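L-arabinose ABC transporter, periplasmic L-arabinose-binding protein (Burkholderia thailandensis, PDB 4KZK) binds beta-D-galactopyranose and probably captures L-arabinose and related sugars in the periplasm for uptake by an ABC transporter. Local coordinates at residues A[40-45]-A[85-90]; A[95-100]-A[106-111]. All coordinates share one frame; numbering follows the deposited sequence.

Contact 1. Residues A[40-45]-A[85-90]; sequences GFVVKQ and DSLAAQ. With GAL (beta-D-galactopyranose), chain B.
Leu87 reaches from the helix to the strand and meets Gly40 and Val42. The contact across the two segments is apolar, with no hydrogen bond between them. Both methyls of Leu87 rest on the Gly40 backbone: CD2 lies 3.7 Å from Gly40 CA and CD1 lies 3.8 Å from the same Gly40 CA. The bare CA lets the leucine fork settle directly on the strand. Leu87 CD1 also touches Val42 CG2 at 4.0 Å, and the two side chains run past each other in opposite directions. In Val42, CG1 is anti to the backbone N (chi1 175°), which leaves CG2 beside that N and against the leucine.

The polar chemistry lies at the two ends. Lys44 NZ donates to GAL O2 at 2.8 Å and to GAL O1 at 3.2 Å. Its chain is extended beyond CG, and NZ also forms a salt bridge with Asp124, so one ammonium group bridges Asp124 and the sugar. On the helix, Gln90 NE2 donates to Ser86 OG at 3.0 Å, close to the amide plane.

Leu87 also packs on Val70 and Ile72 of strand 68-73 and on Val95 of strand 94-98. Helix 77-89 thus covers one face of the parallel strands 68-73, 38-43 and 94-98, while Phe41 and Val43 pack against helix 49-65.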
loop_
_atom_site.group_PDB
_atom_site.type_symbol
_atom_site.label_atom_id
_atom_site.label_comp_id
_atom_site.label_asym_id
_atom_site.label_seq_id
_atom_site.Cartn_x
_atom_site.Cartn_y
_atom_site.Cartn_z
ATOM N N GLY A 40 -12.310 -8.147 -15.088
ATOM C CA GLY A 40 -11.320 -7.069 -15.183
ATOM C C GLY A 40 -10.632 -6.886 -13.860
ATOM O O GLY A 40 -11.250 -7.076 -12.818
ATOM N N PHE A 41 -9.345 -6.534 -13.896
ATOM C CA PHE A 41 -8.584 -6.232 -12.679
ATOM C C PHE A 41 -7.767 -4.984 -12.994
ATOM O O PHE A 41 -6.780 -5.040 -13.706
ATOM C CB PHE A 41 -7.687 -7.399 -12.269
ATOM C CG PHE A 41 -7.360 -7.441 -10.792
ATOM C CD1 PHE A 41 -6.657 -6.410 -10.165
ATOM C CD2 PHE A 41 -7.773 -8.513 -10.009
ATOM C CE1 PHE A 41 -6.371 -6.478 -8.806
ATOM C CE2 PHE A 41 -7.480 -8.580 -8.652
ATOM C CZ PHE A 41 -6.776 -7.537 -8.045
ATOM N N VAL A 42 -8.241 -3.865 -12.473
ATOM C CA VAL A 42 -7.803 -2.523 -12.871
ATOM C C VAL A 42 -7.040 -1.932 -11.704
ATOM O O VAL A 42 -7.547 -1.916 -10.601
ATOM C CB VAL A 42 -9.024 -1.655 -13.267
ATOM C CG1 VAL A 42 -8.596 -0.226 -13.569
ATOM C CG2 VAL A 42 -9.737 -2.314 -14.456
ATOM N N VAL A 43 -5.807 -1.481 -11.942
ATOM C CA VAL A 43 -4.943 -0.986 -10.863
ATOM C C VAL A 43 -4.412 0.425 -11.093
ATOM O O VAL A 43 -4.092 0.817 -12.219
ATOM C CB VAL A 43 -3.744 -1.945 -10.606
ATOM C CG1 VAL A 43 -4.242 -3.349 -10.291
ATOM C CG2 VAL A 43 -2.759 -1.953 -11.771
ATOM N N LYS A 44 -4.288 1.191 -10.017
ATOM C CA LYS A 44 -3.880 2.582 -10.140
ATOM C C LYS A 44 -2.427 2.780 -10.570
ATOM O O LYS A 44 -2.097 3.795 -11.188
ATOM C CB LYS A 44 -4.134 3.348 -8.834
ATOM C CG LYS A 44 -3.419 2.786 -7.627
ATOM C CD LYS A 44 -3.656 3.595 -6.353
ATOM C CE LYS A 44 -2.817 3.027 -5.217
ATOM N NZ LYS A 44 -2.955 3.735 -3.895
ATOM N N GLN A 45 -1.543 1.837 -10.220
ATOM C CA GLN A 45 -0.084 2.057 -10.302
ATOM C C GLN A 45 0.639 0.785 -10.702
ATOM O O GLN A 45 1.167 0.063 -9.841
ATOM C CB GLN A 45 0.487 2.582 -8.981
ATOM C CG GLN A 45 0.238 4.068 -8.771
ATOM C CD GLN A 45 0.763 4.544 -7.428
ATOM O OE1 GLN A 45 1.911 4.256 -7.066
ATOM N NE2 GLN A 45 -0.066 5.246 -6.671
ATOM N N ASP A 85 -14.795 1.009 -20.292
ATOM C CA ASP A 85 -15.299 0.908 -21.666
ATOM C C ASP A 85 -14.704 -0.324 -22.338
ATOM O O ASP A 85 -15.410 -1.072 -23.035
ATOM C CB ASP A 85 -14.899 2.139 -22.490
ATOM C CG ASP A 85 -15.604 3.413 -22.066
ATOM O OD1 ASP A 85 -16.579 3.376 -21.284
ATOM O OD2 ASP A 85 -15.155 4.472 -22.560
ATOM N N SER A 86 -13.397 -0.520 -22.177
ATOM C CA SER A 86 -12.719 -1.654 -22.824
ATOM C C SER A 86 -13.251 -2.982 -22.307
ATOM O O SER A 86 -13.446 -3.936 -23.079
ATOM C CB SER A 86 -11.192 -1.591 -22.632
ATOM O OG SER A 86 -10.522 -2.549 -23.466
ATOM N N LEU A 87 -13.458 -3.052 -20.994
ATOM C CA LEU A 87 -13.987 -4.252 -20.368
ATOM C C LEU A 87 -15.387 -4.563 -20.873
ATOM O O LEU A 87 -15.691 -5.737 -21.163
ATOM C CB LEU A 87 -13.949 -4.126 -18.843
ATOM C CG LEU A 87 -12.548 -4.164 -18.223
ATOM C CD1 LEU A 87 -12.617 -3.835 -16.736
ATOM C CD2 LEU A 87 -11.895 -5.516 -18.451
ATOM N N ALA A 88 -16.213 -3.534 -21.051
ATOM C CA ALA A 88 -17.553 -3.726 -21.608
ATOM C C ALA A 88 -17.510 -4.182 -23.072
ATOM O O ALA A 88 -18.261 -5.081 -23.473
ATOM C CB ALA A 88 -18.377 -2.470 -21.441
ATOM N N ALA A 89 -16.598 -3.609 -23.849
ATOM C CA ALA A 89 -16.393 -4.038 -25.246
ATOM C C ALA A 89 -16.009 -5.518 -25.331
ATOM O O ALA A 89 -16.414 -6.228 -26.272
ATOM C CB ALA A 89 -15.324 -3.183 -25.915
ATOM N N GLN A 90 -15.242 -5.971 -24.346
ATOM C CA GLN A 90 -14.784 -7.355 -24.273
ATOM C C GLN A 90 -15.784 -8.280 -23.567
ATOM O O GLN A 90 -15.508 -9.465 -23.401
ATOM C CB GLN A 90 -13.433 -7.415 -23.552
ATOM C CG GLN A 90 -12.297 -6.714 -24.286
ATOM C CD GLN A 90 -11.004 -6.731 -23.491
ATOM O OE1 GLN A 90 -10.474 -7.794 -23.197
ATOM N NE2 GLN A 90 -10.494 -5.556 -23.129
HETATM C C1 GAL B . -2.417 0.757 -1.705
HETATM C C2 GAL B . -0.951 1.088 -1.969
HETATM C C3 GAL B . -0.214 -0.218 -2.299
HETATM C C4 GAL B . -0.454 -1.240 -1.192
HETATM C C5 GAL B . -1.948 -1.449 -1.024
HETATM C C6 GAL B . -2.258 -2.414 0.112
HETATM O O1 GAL B . -3.047 1.952 -1.286
HETATM O O2 GAL B . -0.890 1.983 -3.055
HETATM O O3 GAL B . 1.188 0.010 -2.494
HETATM O O4 GAL B . 0.157 -0.833 0.009
HETATM O O5 GAL B . -2.534 -0.204 -0.667
HETATM O O6 GAL B . -3.658 -2.591 0.255
#

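Contact 2. Residues A[95-100]-A[106-111]; sequences VIICAP and PGIAAK
Ile108 has the most surface buried here, and it makes both touches between helix and strand. Its CD1 lies 4.1 Å from Ala99 CB and 4.3 Å from Ile97 CD1. One methyl therefore serves two partners, which sit two residues apart along the chain. CG1 of Ile108 is anti to its own carbonyl carbon and beside the backbone N (chi1 -66°). The chain then runs on nearly extended (chi2 166°), and this carries CD1 out from the helix to the strand.

Ile97 comes next in buried surface. It meets Ile108 methyl to methyl, at the far end of each side chain. The same Ile97 side chain packs on Val80 of helix 77-89, on Leu119 of strand 118-122 and on Val42. Ile108 touches Leu119 as well, so the two isoleucines share a neighbour.

Ala99 adds a short side chain from the same segment. Its CB faces Ile108, and it also touches Leu126. The backbones stay well apart: Ala99 CA and Ile108 CA, the nearest CA pair, are 9.1 Å from each other. The Ile108 side chain fills much of that gap, and its CD1 meets Ala99 CB by van der Waals contact. All three residues are buried, and no hydrogen bond joins the two segments.

Cys98 packs on Lys44, Asp123 and Asp124, three residues that bind the galactose. The side chain of Ala99 is about 10 Å from the bound sugar, between nearest atoms. Strand 94-98, helix 105-114 and strand 118-122 form a right-handed beta-alpha-beta crossover. Such units build the Rossmann-like lobes of periplasmic sugar-binding proteins, with ligand-binding loops at the C-terminal ends of the parallel strands.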
loop_
_atom_site.group_PDB
_atom_site.type_symbol
_atom_site.label_atom_id
_atom_site.label_comp_id
_atom_site.label_asym_id
_atom_site.label_seq_id
_atom_site.Cartn_x
_atom_site.Cartn_y
_atom_site.Cartn_z
ATOM N N VAL A 95 -15.570 -6.514 -12.551
ATOM C CA VAL A 95 -14.310 -5.767 -12.443
ATOM C C VAL A 95 -13.940 -5.573 -10.963
ATOM O O VAL A 95 -14.783 -5.203 -10.108
ATOM C CB VAL A 95 -14.412 -4.396 -13.177
ATOM C CG1 VAL A 95 -15.607 -3.589 -12.686
ATOM C CG2 VAL A 95 -13.111 -3.583 -13.062
ATOM N N ILE A 96 -12.661 -5.806 -10.684
ATOM C CA ILE A 96 -12.043 -5.503 -9.394
ATOM C C ILE A 96 -11.106 -4.331 -9.651
ATOM O O ILE A 96 -10.358 -4.353 -10.628
ATOM C CB ILE A 96 -11.271 -6.722 -8.865
ATOM C CG1 ILE A 96 -12.211 -7.913 -8.625
ATOM C CG2 ILE A 96 -10.510 -6.385 -7.595
ATOM C CD1 ILE A 96 -11.520 -9.251 -8.553
ATOM N N ILE A 97 -11.197 -3.297 -8.836
ATOM C CA ILE A 97 -10.439 -2.076 -9.122
ATOM C C ILE A 97 -9.802 -1.475 -7.870
ATOM O O ILE A 97 -10.430 -1.426 -6.824
ATOM C CB ILE A 97 -11.319 -1.027 -9.849
ATOM C CG1 ILE A 97 -10.510 0.226 -10.228
ATOM C CG2 ILE A 97 -12.576 -0.679 -9.042
ATOM C CD1 ILE A 97 -11.145 1.086 -11.297
ATOM N N CYS A 98 -8.557 -1.034 -8.013
ATOM C CA CYS A 98 -7.940 -0.119 -7.059
ATOM C C CYS A 98 -7.833 1.202 -7.795
ATOM O O CYS A 98 -6.936 1.381 -8.611
ATOM C CB CYS A 98 -6.561 -0.577 -6.581
ATOM S SG CYS A 98 -5.892 0.604 -5.349
ATOM N N ALA A 99 -8.779 2.092 -7.541
ATOM C CA ALA A 99 -8.872 3.332 -8.284
ATOM C C ALA A 99 -7.768 4.298 -7.870
ATOM O O ALA A 99 -7.283 4.260 -6.747
ATOM C CB ALA A 99 -10.246 3.954 -8.081
ATOM N N PRO A 100 -7.390 5.232 -8.763
ATOM C CA PRO A 100 -6.356 6.208 -8.467
ATOM C C PRO A 100 -6.884 7.372 -7.631
ATOM O O PRO A 100 -6.098 8.153 -7.114
ATOM C CB PRO A 100 -5.932 6.682 -9.857
ATOM C CG PRO A 100 -7.124 6.498 -10.698
ATOM C CD PRO A 100 -7.833 5.303 -10.162
ATOM N N PRO A 106 -18.740 6.824 -7.303
ATOM C CA PRO A 106 -20.075 6.866 -7.899
ATOM C C PRO A 106 -20.099 6.697 -9.419
ATOM O O PRO A 106 -20.939 5.956 -9.946
ATOM C CB PRO A 106 -20.596 8.250 -7.480
ATOM C CG PRO A 106 -19.947 8.488 -6.160
ATOM C CD PRO A 106 -18.568 7.846 -6.253
ATOM N N GLY A 107 -19.206 7.376 -10.133
ATOM C CA GLY A 107 -19.098 7.188 -11.571
ATOM C C GLY A 107 -18.734 5.776 -11.987
ATOM O O GLY A 107 -19.257 5.239 -12.963
ATOM N N ILE A 108 -17.792 5.171 -11.261
ATOM C CA ILE A 108 -17.389 3.801 -11.520
ATOM C C ILE A 108 -18.584 2.857 -11.341
ATOM O O ILE A 108 -18.838 1.981 -12.168
ATOM C CB ILE A 108 -16.206 3.384 -10.615
ATOM C CG1 ILE A 108 -14.958 4.208 -10.973
ATOM C CG2 ILE A 108 -15.922 1.894 -10.715
ATOM C CD1 ILE A 108 -13.841 4.133 -9.940
ATOM N N ALA A 109 -19.324 3.056 -10.264
ATOM C CA ALA A 109 -20.457 2.216 -9.953
ATOM C C ALA A 109 -21.536 2.352 -11.020
ATOM O O ALA A 109 -22.133 1.348 -11.451
ATOM C CB ALA A 109 -21.003 2.576 -8.582
ATOM N N ALA A 110 -21.790 3.582 -11.443
ATOM C CA ALA A 110 -22.828 3.821 -12.440
ATOM C C ALA A 110 -22.476 3.166 -13.775
ATOM O O ALA A 110 -23.329 2.547 -14.421
ATOM C CB ALA A 110 -23.073 5.312 -12.624
ATOM N N LYS A 111 -21.223 3.287 -14.198
ATOM C CA LYS A 111 -20.813 2.686 -15.468
ATOM C C LYS A 111 -20.829 1.164 -15.407
ATOM O O LYS A 111 -21.274 0.511 -16.339
ATOM C CB LYS A 111 -19.442 3.205 -15.924
ATOM C CG LYS A 111 -18.929 2.528 -17.191
ATOM C CD LYS A 111 -17.710 3.238 -17.773
ATOM C CE LYS A 111 -18.129 4.432 -18.610
ATOM N NZ LYS A 111 -16.976 5.148 -19.205
#

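Contacts 1 and 2 are both buried and apolar, and their centres are about 9 Å apart. Each sets a helix on the same sheet, where strands 38-43 and 94-98 are parallel neighbours. The backbone pair Val42 N and Ile96 O, 2.8 Å apart, probably hydrogen-bonds those strands. The helices differ in how near they lie: contact 1 brings a side chain onto bare backbone, whereas contact 2 meets through side chains alone. Away from these cores, Asp85 OD1 and Lys111 NZ form a 2.8 Å salt bridge between the partly exposed helix flanks. Toward the sugar, Lys44 CB packs on Pro100 CA at 3.6 Å. Of the two, contact 1 holds a sugar-bonded residue, Lys44.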